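Local atomic coordinates of dihydrodipicolinate synthase (PDB entry 3DZ1), a protein that may act as a 4-hydroxy-tetrahydrodipicolinate synthase, an enzyme that condenses pyruvate with aspartate semialdehyde on the way to lysine. Residues P143-V148 with H256-G261; P174-I179 with G202-F207; T47-G50 with E54-K57. All coordinates share one frame; numbering follows the deposited sequence.

Contact 1. Residues P143-V148 with H256-G261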
# COMPACT_ATOMS: atom_id res chain seq x y z
N PRO A 143 -12.19 -5.53 1.03
CA PRO A 143 -10.99 -4.94 0.41
C PRO A 143 -10.79 -3.46 0.71
O PRO A 143 -9.66 -3.02 0.95
CB PRO A 143 -11.22 -5.19 -1.08
CG PRO A 143 -12.03 -6.44 -1.10
CD PRO A 143 -13.01 -6.22 0.02
N LEU A 144 -11.87 -2.69 0.68
CA LEU A 144 -11.79 -1.26 0.91
C LEU A 144 -10.96 -0.88 2.14
O LEU A 144 -10.17 0.06 2.09
CB LEU A 144 -13.19 -0.66 1.06
CG LEU A 144 -13.18 0.86 1.27
CD1 LEU A 144 -12.70 1.52 -0.01
CD2 LEU A 144 -14.57 1.35 1.64
N THR A 145 -11.13 -1.61 3.24
CA THR A 145 -10.41 -1.29 4.46
C THR A 145 -9.30 -2.28 4.80
O THR A 145 -8.34 -1.92 5.50
CB THR A 145 -11.37 -1.23 5.66
OG1 THR A 145 -11.91 -2.53 5.91
CG2 THR A 145 -12.51 -0.26 5.39
N LEU A 146 -9.42 -3.50 4.32
CA LEU A 146 -8.43 -4.53 4.62
C LEU A 146 -7.39 -4.78 3.53
O LEU A 146 -6.44 -5.54 3.74
CB LEU A 146 -9.16 -5.83 4.95
CG LEU A 146 -10.22 -5.67 6.05
CD1 LEU A 146 -10.92 -7.00 6.29
CD2 LEU A 146 -9.56 -5.18 7.34
N SER A 147 -7.56 -4.14 2.37
CA SER A 147 -6.62 -4.27 1.26
C SER A 147 -6.67 -5.61 0.53
O SER A 147 -6.60 -5.65 -0.69
CB SER A 147 -5.19 -4.01 1.74
OG SER A 147 -5.09 -2.74 2.38
N VAL A 148 -6.77 -6.70 1.28
CA VAL A 148 -6.80 -8.02 0.67
C VAL A 148 -7.96 -8.19 -0.30
O VAL A 148 -9.08 -7.76 -0.04
CB VAL A 148 -6.89 -9.12 1.75
CG1 VAL A 148 -6.95 -10.49 1.09
CG2 VAL A 148 -5.70 -9.02 2.69
N HIS A 256 -21.39 6.23 5.59
CA HIS A 256 -20.40 5.42 4.90
C HIS A 256 -19.13 6.21 4.60
O HIS A 256 -18.65 6.23 3.47
CB HIS A 256 -20.99 4.88 3.59
CG HIS A 256 -20.09 3.94 2.85
ND1 HIS A 256 -19.68 2.73 3.38
CD2 HIS A 256 -19.54 4.02 1.62
CE1 HIS A 256 -18.91 2.11 2.50
NE2 HIS A 256 -18.81 2.87 1.42
N GLN A 257 -18.60 6.88 5.61
CA GLN A 257 -17.37 7.65 5.46
C GLN A 257 -16.38 7.12 6.49
O GLN A 257 -16.72 6.98 7.66
CB GLN A 257 -17.62 9.14 5.70
CG GLN A 257 -18.29 9.86 4.56
CD GLN A 257 -18.50 11.34 4.86
OE1 GLN A 257 -19.34 11.70 5.69
NE2 GLN A 257 -17.72 12.19 4.21
N GLN A 258 -15.16 6.83 6.06
CA GLN A 258 -14.14 6.32 6.97
C GLN A 258 -13.87 7.30 8.11
O GLN A 258 -13.68 8.49 7.88
CB GLN A 258 -12.85 6.04 6.21
CG GLN A 258 -12.96 4.87 5.24
CD GLN A 258 -13.28 3.57 5.95
OE1 GLN A 258 -12.52 3.11 6.80
NE2 GLN A 258 -14.41 2.96 5.59
N GLY A 259 -13.86 6.79 9.34
CA GLY A 259 -13.61 7.63 10.50
C GLY A 259 -14.84 8.36 10.99
O GLY A 259 -15.27 8.19 12.14
N VAL A 260 -15.43 9.17 10.11
CA VAL A 260 -16.63 9.93 10.44
C VAL A 260 -17.82 8.99 10.67
O VAL A 260 -18.73 9.30 11.44
CB VAL A 260 -16.99 10.91 9.31
CG1 VAL A 260 -18.21 11.73 9.69
CG2 VAL A 260 -15.81 11.82 9.01
N GLY A 261 -17.79 7.85 9.99
CA GLY A 261 -18.87 6.88 10.10
C GLY A 261 -19.28 6.49 11.50
O GLY A 261 -20.47 6.46 11.82

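Contact 2. Residues P174-I179 with G202-F207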
# COMPACT_ATOMS: atom_id res chain seq x y z
N PRO A 174 -16.47 -2.95 -6.33
CA PRO A 174 -17.75 -3.55 -6.74
C PRO A 174 -17.84 -5.04 -6.39
O PRO A 174 -16.87 -5.78 -6.57
CB PRO A 174 -17.77 -3.34 -8.26
CG PRO A 174 -16.81 -2.19 -8.47
CD PRO A 174 -15.71 -2.51 -7.51
N GLY A 175 -19.00 -5.47 -5.91
CA GLY A 175 -19.14 -6.87 -5.54
C GLY A 175 -20.42 -7.55 -5.99
O GLY A 175 -20.67 -8.69 -5.61
N LEU A 176 -21.24 -6.88 -6.79
CA LEU A 176 -22.49 -7.51 -7.22
C LEU A 176 -22.26 -8.79 -8.01
O LEU A 176 -22.92 -9.80 -7.77
CB LEU A 176 -23.33 -6.52 -8.03
CG LEU A 176 -23.89 -5.33 -7.25
CD1 LEU A 176 -24.73 -4.45 -8.17
CD2 LEU A 176 -24.74 -5.83 -6.07
N GLU A 177 -21.30 -8.77 -8.94
CA GLU A 177 -21.04 -9.96 -9.75
C GLU A 177 -20.49 -11.12 -8.92
O GLU A 177 -20.70 -12.28 -9.25
CB GLU A 177 -20.07 -9.64 -10.89
CG GLU A 177 -20.57 -8.60 -11.90
CD GLU A 177 -21.92 -8.94 -12.52
OE1 GLU A 177 -22.25 -10.14 -12.64
OE2 GLU A 177 -22.65 -8.00 -12.91
N LYS A 178 -19.77 -10.80 -7.84
CA LYS A 178 -19.22 -11.84 -6.97
C LYS A 178 -20.34 -12.68 -6.37
O LYS A 178 -20.23 -13.90 -6.25
CB LYS A 178 -18.37 -11.21 -5.86
CG LYS A 178 -17.93 -12.18 -4.77
CD LYS A 178 -16.93 -11.55 -3.82
CE LYS A 178 -15.54 -11.46 -4.44
NZ LYS A 178 -14.57 -10.77 -3.55
N ILE A 179 -21.43 -12.03 -5.98
CA ILE A 179 -22.55 -12.76 -5.40
C ILE A 179 -23.10 -13.73 -6.44
O ILE A 179 -23.27 -14.91 -6.17
CB ILE A 179 -23.66 -11.81 -4.93
CG1 ILE A 179 -23.12 -10.87 -3.85
CG2 ILE A 179 -24.85 -12.61 -4.40
CD1 ILE A 179 -24.13 -9.88 -3.33
N GLY A 202 -23.94 -0.96 3.57
CA GLY A 202 -25.24 -1.15 2.96
C GLY A 202 -25.40 -0.34 1.69
O GLY A 202 -26.52 -0.17 1.19
N LEU A 203 -24.29 0.15 1.16
CA LEU A 203 -24.31 0.98 -0.04
C LEU A 203 -24.97 0.32 -1.24
O LEU A 203 -25.56 1.01 -2.07
CB LEU A 203 -22.87 1.40 -0.39
CG LEU A 203 -22.67 2.62 -1.30
CD1 LEU A 203 -23.17 3.87 -0.59
CD2 LEU A 203 -21.19 2.76 -1.63
N PHE A 204 -24.89 -1.00 -1.34
CA PHE A 204 -25.51 -1.72 -2.46
C PHE A 204 -26.53 -2.78 -2.04
O PHE A 204 -26.84 -3.68 -2.81
CB PHE A 204 -24.44 -2.37 -3.34
CG PHE A 204 -23.75 -1.40 -4.26
CD1 PHE A 204 -22.77 -0.54 -3.78
CD2 PHE A 204 -24.14 -1.31 -5.59
CE1 PHE A 204 -22.19 0.41 -4.61
CE2 PHE A 204 -23.56 -0.36 -6.43
CZ PHE A 204 -22.58 0.50 -5.94
N LEU A 205 -27.05 -2.66 -0.83
CA LEU A 205 -28.01 -3.65 -0.33
C LEU A 205 -29.20 -3.90 -1.25
O LEU A 205 -29.68 -5.04 -1.38
CB LEU A 205 -28.52 -3.26 1.06
CG LEU A 205 -29.39 -4.33 1.73
CD1 LEU A 205 -28.60 -5.62 1.86
CD2 LEU A 205 -29.85 -3.83 3.09
N ASP A 206 -29.69 -2.84 -1.89
CA ASP A 206 -30.84 -2.98 -2.77
C ASP A 206 -30.61 -4.01 -3.87
O ASP A 206 -31.44 -4.90 -4.08
CB ASP A 206 -31.24 -1.62 -3.35
CG ASP A 206 -30.12 -0.95 -4.14
OD1 ASP A 206 -28.93 -1.21 -3.88
OD2 ASP A 206 -30.45 -0.13 -5.03
N PHE A 207 -29.47 -3.92 -4.55
CA PHE A 207 -29.18 -4.86 -5.62
C PHE A 207 -28.55 -6.15 -5.11
O PHE A 207 -28.67 -7.19 -5.75
CB PHE A 207 -28.29 -4.18 -6.67
CG PHE A 207 -29.02 -3.17 -7.51
CD1 PHE A 207 -30.04 -3.58 -8.37
CD2 PHE A 207 -28.71 -1.82 -7.44
CE1 PHE A 207 -30.74 -2.65 -9.13
CE2 PHE A 207 -29.41 -0.88 -8.20
CZ PHE A 207 -30.43 -1.30 -9.05

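Contact 3. Residues T47-G50 with E54-K57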
# COMPACT_ATOMS: atom_id res chain seq x y z
N THR A 47 -23.53 -8.71 15.60
CA THR A 47 -22.10 -8.95 15.49
C THR A 47 -21.44 -7.95 16.43
O THR A 47 -21.78 -6.77 16.43
CB THR A 47 -21.62 -8.74 14.04
OG1 THR A 47 -22.28 -9.69 13.19
CG2 THR A 47 -20.11 -8.94 13.92
N VAL A 48 -20.52 -8.43 17.26
CA VAL A 48 -19.87 -7.57 18.24
C VAL A 48 -18.35 -7.53 18.14
O VAL A 48 -17.73 -8.39 17.52
CB VAL A 48 -20.26 -7.98 19.68
CG1 VAL A 48 -21.76 -7.89 19.85
CG2 VAL A 48 -19.78 -9.39 19.97
N LEU A 49 -17.77 -6.52 18.79
CA LEU A 49 -16.33 -6.30 18.81
C LEU A 49 -15.82 -5.95 17.42
O LEU A 49 -16.53 -5.33 16.63
CB LEU A 49 -15.60 -7.53 19.37
CG LEU A 49 -15.96 -7.84 20.83
CD1 LEU A 49 -15.13 -9.00 21.34
CD2 LEU A 49 -15.71 -6.60 21.68
N GLY A 50 -14.59 -6.35 17.10
CA GLY A 50 -14.04 -6.01 15.80
C GLY A 50 -13.82 -4.51 15.70
O GLY A 50 -13.99 -3.77 16.67
N GLU A 54 -14.85 -0.94 18.01
CA GLU A 54 -13.65 -0.35 18.59
C GLU A 54 -12.86 -1.33 19.46
O GLU A 54 -12.23 -0.94 20.44
CB GLU A 54 -14.02 0.90 19.41
CG GLU A 54 -14.70 1.99 18.60
CD GLU A 54 -15.15 3.17 19.45
OE1 GLU A 54 -14.28 3.97 19.87
OE2 GLU A 54 -16.36 3.29 19.70
N ALA A 55 -12.90 -2.61 19.08
CA ALA A 55 -12.19 -3.64 19.84
C ALA A 55 -10.70 -3.32 20.00
O ALA A 55 -10.11 -3.60 21.04
CB ALA A 55 -12.36 -4.99 19.17
N PRO A 56 -10.07 -2.73 18.97
CA PRO A 56 -8.64 -2.42 19.11
C PRO A 56 -8.37 -1.43 20.24
O PRO A 56 -7.23 -1.32 20.71
CB PRO A 56 -8.28 -1.84 17.74
CG PRO A 56 -9.19 -2.59 16.82
CD PRO A 56 -10.51 -2.56 17.57
N LYS A 57 -9.41 -0.73 20.69
CA LYS A 57 -9.29 0.26 21.76
C LYS A 57 -9.60 -0.29 23.15
O LYS A 57 -9.59 0.45 24.14
CB LYS A 57 -10.23 1.44 21.49
CG LYS A 57 -10.05 2.07 20.12
CD LYS A 57 -11.03 3.23 19.93
CE LYS A 57 -10.95 3.82 18.54
NZ LYS A 57 -11.96 4.89 18.34

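Contact 1. Residues P143-V148 with H256-G261
His256 begins the contact by bringing its imidazole up to Leu144 in a TIM barrel. The short helix 143-146 follows barrel strand 137-141. Residues 256-261 link helix 238-255 to helix 260-271, so the contact joins a loop at the C-terminal end of the barrel strands to the C-terminal helical region. His256 CG lies opposite the backbone N, chi1 -176°, and this carries the ring out to the loose approach of CE1 to Leu144 CD2 at 4.5 Å. The methyl meets the ring obliquely. Leu144 also packs on Trp173 of the second subunit. Gln258 makes the closest approach. Its side chain bends at chi2 (-62°), and its amide meets the methyl of Thr145. Thr145 CG2 is 3.7 Å from Gln258 OE1 and equally far from Gln258 NE2, so the methyl is shared evenly by the oxygen and nitrogen ends. Thr145 CG2 stands anti to its own carbonyl carbon, with OG1 between N and that carbon (chi1 66°). No hydrogen bond crosses between the two segments; the touch is by van der Waals contact alone. Gly259 adopts a positive phi at which a CB would press on the preceding carbonyl O. Val260 packs on Pro174 of the second subunit. Gly261 N donates to Gln257 O at 2.7 Å, and a side chain on Gly261 would strike that same oxygen.

Contact 2. Residues P174-I179 with G202-F207
Leu176 meets Phe204 and Phe207 where two outer helices of the TIM barrel, 176-188 and 205-211, begin. Each of these helices follows a barrel strand. The contact across the segments is wholly apolar and buried. Leu176 places CG beside its backbone N, chi1 -67°, and a chi2 of -179° carries CD1 out to both phenylalanines. Leu176 CD1 lies 3.9 Å from Phe207 CB and reaches the Phe204 ring at CD2, 4.1 Å away. It approaches that ring obliquely, and the two side chains cross at about a right angle. The other methyl, Leu176 CD2, packs on the start of Phe207, 4.0 Å from its CB. Phe207 thus offers its stem to the leucine while its ring leads elsewhere. Cutting Leu176 back to alanine removes both methyls and would probably leave a gap, with the packing on Phe204 CD2 and Phe207 CB lost. Aromatic and charged interactions continue into the second subunit. Arg253 of that subunit makes a cation-pi contact with Phe204 and a salt bridge with Asp206, and Tyr254 of that subunit meets Phe207 edge-to-face. Within the chain, Glu177 forms a salt bridge with Arg211, tying the first helix to the second. Backbone bonding shapes the approach to the second helix. A type I turn spans Gly202 to Leu205, with Leu205 N donating to Gly202 O at 3.2 Å.

Contact 3. Residues T47-G50 with E54-K57
The carbonyl of Gly50 receives the amide of Ala55 and closes the loop that follows barrel strand 45-48. The bond Ala55 N to Gly50 O is 2.9 Å long and fairly straight, with an N-H...O angle of 162°. The donor is tilted 32° from the carbonyl plane. Glu54 N also lies near this oxygen, but its angle is too poor for a bond. Leu49, Gly50 and Glu54 all have positive phi. Residues 55-57 then form a short 3-10 turn, in which Lys57 N donates to Glu54 O at 2.8 Å. Among the side chains, Ala55 CB fits closely over the glycine, 3.3 Å from Gly50 N. It also packs on Leu49, with 4.1 Å between Leu49 CB and Ala55 CB. Pro56 CD lies 3.8 Å from Gly50 O. The Glu54 side chain sets off away from residues 47-50, and Lys57 NZ meets its OE1 at 2.9 Å in a salt bridge. The lysine comes to the anti side of the carboxylate, out of its plane. Glu54 OE2 has a second salt bridge, to Lys266, and Lys57 NZ also donates to the carbonyls of Arg281 and Pro283. Gly50 to Glu54 matches the GxxGE pattern of the family, a loop that in relatives holds the pyruvate carboxylate. The threonines usual there are absent, so that role is not assured. Two lysines on one carboxylate would probably keep Glu54 ionised and hold the end of this loop in place.

Contacts 1 and 2 are neighbours, with centres about 16 Å apart. They touch directly: His256 CD2 lies 3.9 Å from Leu203 CD2. Contact 2 falls wholly within the chain between the two halves of contact 1, and both meet the second subunit. The two meet across that interface: Pro174 of one subunit packs on Gln257 of the other. Contact 3 closes earlier in the chain. Its centre is about 15 Å from that of contact 1 and about 24 Å from that of contact 2, on the other side of the chain's centre. It lies closest of the three to the predicted pyruvate site; Gly50 is about 10 Å from the side chain of Met217.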